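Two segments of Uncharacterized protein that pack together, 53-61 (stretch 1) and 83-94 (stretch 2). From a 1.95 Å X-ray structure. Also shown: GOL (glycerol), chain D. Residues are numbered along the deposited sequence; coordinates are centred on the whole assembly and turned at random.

Stretch 1, residues 53-61: QVMFRNGQT
Stretch 2 83-94: AFNTVYPGPNGI

Two loop-ended strands of one chain meet here through side chains, with no clear direct hydrogen bond between them. Stretch 1 runs as strand over 53-55 and then folds into a type I turn from Phe-56 to Gly-59; stretch 2 is strand over 83-85 and continues as a loop. The backbones stand well apart: the CA atoms of Val-54 and Phe-84 are 8.0 Å from each other, those of Phe-56 and Asn-92 8.2 Å. That gap is wide enough for a layer of side chains, and 330 Å² is buried in total.

The turn is closed by Gly-59 N to Phe-56 O at 3.0 Å, and Phe-56 N to Gln-60 O at 2.9 Å ties its two arms together. Arg-57 (phi/psi -60/-33) and Asn-58 (-76/-2) occupy its corners. Gly-59 follows at 103/-9, where a CB would be jammed against the carbonyl O of the residue before. Asn-58 takes chi1 p (59°) and chi2 19°, letting its OD1 accept from Gln-60 N at 3.0 Å, so the side chain braces the turn from within.

The loop of stretch 2 has its own brace. Gly-93 O accepts from Thr-86 N at 2.9 Å and from Thr-86 OG1 at 2.8 Å. With chi1 p (73°), the same OG1 accepts from Tyr-88 N at 3.2 Å, so one hydroxyl links three parts of the loop. Gly-93 N to Gly-90 O, 3.0 Å, closes the segment beyond Pro-89. At Gly-93 a CB would lie 1.9 Å from Tyr-88 O, so the close approach of these backbones requires glycine.

The centre of the contact is a face-to-face stack. Phe-56 (chi1 m, -58°; chi2 -81°) and Tyr-88 (chi1 t, -176°; chi2 -75°) both point toward the opposing stretch, and their ring centroids come within 3.9 Å with planes at 13°. Phe-56 CG approaches Tyr-88 CE2 to 3.5 Å. At the edge of the Phe-56 ring, CE1 lies 3.3 Å from Asn-92 O, a sensible place for a carbonyl because aromatic C-H groups carry slight positive charge. The Tyr-88 ring receives Gln-60 CB at its edge, 4.2 Å from CE2.

The far end of Tyr-88 reaches the turn: Asn-58 ND2 and Tyr-88 OH are 3.1 Å apart. A water bridges the same region, accepting from Asn-58 N at 3.2 Å and hydrogen-bonding to Tyr-88 OH at 3.1 Å.

Val-54, chi1 p (55°), sets CG2 over one face of the Phe-84 ring (chi1 p, 57°; chi2 89°), 4.2 Å from the centroid and 15° off the normal, a CH-pi contact. Its CG1 lies 4.2 Å from Thr-86 CG2 and also 4.3 Å from Phe-84 CD1, so both methyls pack on the Phe-84 ring while CG1 touches Thr-86 as well.

A glycerol, probably from the crystallisation liquor, spans the stretches, donating from O3 to Met-55 O at 2.7 Å and from O1 to Asn-92 O at 2.8 Å.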

# COMPACT_ATOMS: atom_id res chain seq x y z
N GLN A 53 -11.99 6.21 3.76
CA GLN A 53 -10.75 6.84 3.39
C GLN A 53 -10.49 6.82 1.93
O GLN A 53 -10.97 5.95 1.19
CB GLN A 53 -9.55 6.22 4.14
CG GLN A 53 -9.33 4.77 3.91
CD GLN A 53 -8.04 4.21 4.51
OE1 GLN A 53 -7.54 4.67 5.54
NE2 GLN A 53 -7.53 3.18 3.88
N VAL A 54 -9.68 7.79 1.53
CA VAL A 54 -9.12 7.87 0.21
C VAL A 54 -7.66 7.44 0.30
O VAL A 54 -6.94 7.74 1.28
CB VAL A 54 -9.32 9.28 -0.43
CG1 VAL A 54 -8.76 10.37 0.46
CG2 VAL A 54 -8.67 9.32 -1.81
N MSE A 55 -7.23 6.68 -0.70
CA MSE A 55 -5.90 6.13 -0.77
C MSE A 55 -5.09 6.76 -1.88
O MSE A 55 -5.55 6.88 -3.02
CB MSE A 55 -6.00 4.62 -0.96
CG MSE A 55 -6.79 3.94 0.18
SE MSE A 55 -7.31 2.09 -0.28
CE MSE A 55 -5.57 1.40 -1.01
N PHE A 56 -3.87 7.19 -1.55
CA PHE A 56 -2.97 7.86 -2.50
C PHE A 56 -1.91 6.90 -3.05
O PHE A 56 -1.52 5.95 -2.39
CB PHE A 56 -2.32 9.11 -1.84
CG PHE A 56 -3.34 10.10 -1.34
CD1 PHE A 56 -3.94 11.00 -2.21
CD2 PHE A 56 -3.78 10.05 -0.04
CE1 PHE A 56 -4.94 11.86 -1.77
CE2 PHE A 56 -4.76 10.91 0.41
CZ PHE A 56 -5.35 11.81 -0.45
N ARG A 57 -1.42 7.22 -4.24
CA ARG A 57 -0.46 6.38 -4.99
C ARG A 57 0.84 6.16 -4.20
O ARG A 57 1.46 5.12 -4.30
CB ARG A 57 -0.12 7.08 -6.32
CG ARG A 57 -0.11 6.24 -7.58
CD ARG A 57 0.02 7.14 -8.81
NE ARG A 57 1.15 8.06 -8.67
CZ ARG A 57 1.58 8.88 -9.62
NH1 ARG A 57 1.00 8.92 -10.82
NH2 ARG A 57 2.62 9.67 -9.38
N ASN A 58 1.25 7.15 -3.41
CA ASN A 58 2.46 7.03 -2.63
C ASN A 58 2.35 6.13 -1.36
O ASN A 58 3.36 5.93 -0.63
CB ASN A 58 3.03 8.42 -2.28
CG ASN A 58 2.05 9.28 -1.50
OD1 ASN A 58 1.08 8.78 -0.90
ND2 ASN A 58 2.29 10.59 -1.49
N GLY A 59 1.14 5.62 -1.09
CA GLY A 59 0.92 4.74 0.09
C GLY A 59 0.22 5.50 1.23
O GLY A 59 -0.19 4.91 2.23
N GLN A 60 0.10 6.82 1.10
CA GLN A 60 -0.63 7.65 2.10
C GLN A 60 -2.13 7.40 2.05
O GLN A 60 -2.64 6.85 1.09
CB GLN A 60 -0.36 9.15 1.89
CG GLN A 60 0.98 9.65 2.41
CD GLN A 60 1.01 9.83 3.90
OE1 GLN A 60 0.12 9.37 4.63
NE2 GLN A 60 2.03 10.49 4.37
N THR A 61 -2.84 7.81 3.10
CA THR A 61 -4.30 7.82 3.09
C THR A 61 -4.76 9.16 3.71
O THR A 61 -3.96 9.87 4.30
CB THR A 61 -4.88 6.71 3.96
OG1 THR A 61 -4.46 6.96 5.28
CG2 THR A 61 -4.41 5.29 3.52
N ALA A 83 -16.58 12.68 -2.91
CA ALA A 83 -16.30 14.09 -2.67
C ALA A 83 -15.43 14.19 -1.43
O ALA A 83 -15.90 13.93 -0.31
CB ALA A 83 -17.56 14.95 -2.51
N PHE A 84 -14.17 14.54 -1.64
CA PHE A 84 -13.21 14.67 -0.54
C PHE A 84 -12.44 15.97 -0.70
O PHE A 84 -12.14 16.43 -1.82
CB PHE A 84 -12.30 13.43 -0.43
CG PHE A 84 -11.54 13.10 -1.67
CD1 PHE A 84 -10.27 13.67 -1.91
CD2 PHE A 84 -12.03 12.19 -2.59
CE1 PHE A 84 -9.57 13.34 -3.03
CE2 PHE A 84 -11.33 11.87 -3.74
CZ PHE A 84 -10.10 12.46 -3.97
N ASN A 85 -12.16 16.58 0.44
CA ASN A 85 -11.48 17.83 0.50
C ASN A 85 -10.60 17.68 1.75
O ASN A 85 -11.05 17.94 2.83
CB ASN A 85 -12.57 18.95 0.60
CG ASN A 85 -11.99 20.27 1.00
OD1 ASN A 85 -10.80 20.46 0.90
ND2 ASN A 85 -12.82 21.20 1.42
N THR A 86 -9.38 17.20 1.59
CA THR A 86 -8.56 16.67 2.70
C THR A 86 -7.33 17.54 2.96
O THR A 86 -7.03 18.45 2.20
CB THR A 86 -8.08 15.23 2.43
OG1 THR A 86 -7.05 15.24 1.43
CG2 THR A 86 -9.25 14.31 1.95
N VAL A 87 -6.62 17.22 4.03
CA VAL A 87 -5.41 17.93 4.43
C VAL A 87 -4.20 17.49 3.54
O VAL A 87 -3.13 18.11 3.59
CB VAL A 87 -5.18 17.75 5.95
CG1 VAL A 87 -3.80 18.24 6.40
CG2 VAL A 87 -6.27 18.53 6.73
N TYR A 88 -4.37 16.44 2.72
CA TYR A 88 -3.31 16.06 1.77
C TYR A 88 -3.09 17.28 0.82
O TYR A 88 -4.01 17.70 0.17
CB TYR A 88 -3.70 14.80 1.04
CG TYR A 88 -2.65 14.24 0.11
CD1 TYR A 88 -2.39 14.84 -1.13
CD2 TYR A 88 -1.93 13.10 0.44
CE1 TYR A 88 -1.41 14.34 -1.99
CE2 TYR A 88 -0.98 12.58 -0.43
CZ TYR A 88 -0.72 13.19 -1.64
OH TYR A 88 0.23 12.68 -2.49
N PRO A 89 -1.90 17.90 0.86
CA PRO A 89 -1.76 19.20 0.19
C PRO A 89 -1.83 19.08 -1.33
O PRO A 89 -1.43 18.05 -1.89
CB PRO A 89 -0.37 19.66 0.60
CG PRO A 89 0.04 18.81 1.73
CD PRO A 89 -0.66 17.51 1.56
N GLY A 90 -2.32 20.13 -1.97
CA GLY A 90 -2.31 20.22 -3.42
C GLY A 90 -3.44 19.50 -4.13
O GLY A 90 -4.33 18.94 -3.51
N PRO A 91 -3.41 19.54 -5.48
CA PRO A 91 -4.55 19.07 -6.29
C PRO A 91 -4.96 17.62 -6.09
O PRO A 91 -6.12 17.30 -6.27
CB PRO A 91 -4.08 19.30 -7.75
CG PRO A 91 -2.65 19.66 -7.70
CD PRO A 91 -2.32 20.10 -6.29
N ASN A 92 -4.05 16.73 -5.70
CA ASN A 92 -4.48 15.36 -5.43
C ASN A 92 -5.28 15.16 -4.14
O ASN A 92 -5.90 14.12 -3.96
CB ASN A 92 -3.29 14.38 -5.44
CG ASN A 92 -2.58 14.35 -6.80
OD1 ASN A 92 -3.22 14.26 -7.83
ND2 ASN A 92 -1.26 14.46 -6.79
N GLY A 93 -5.28 16.15 -3.24
CA GLY A 93 -5.98 15.99 -1.96
C GLY A 93 -7.44 16.41 -1.98
O GLY A 93 -8.11 16.39 -0.94
N ILE A 94 -7.92 16.81 -3.15
CA ILE A 94 -9.33 17.22 -3.36
C ILE A 94 -9.79 16.52 -4.64
O ILE A 94 -9.04 16.39 -5.57
CB ILE A 94 -9.46 18.77 -3.41
CG1 ILE A 94 -10.91 19.17 -3.68
CG2 ILE A 94 -8.51 19.37 -4.45
CD1 ILE A 94 -11.22 20.57 -3.19
C1 GOL D . -5.64 11.32 -5.60
O1 GOL D . -6.88 12.06 -5.60
C2 GOL D . -5.91 9.84 -5.79
O2 GOL D . -6.28 9.63 -7.15
C3 GOL D . -7.06 9.44 -4.90
O3 GOL D . -7.24 8.03 -4.79
O HOH W 1 0.31 10.08 -4.16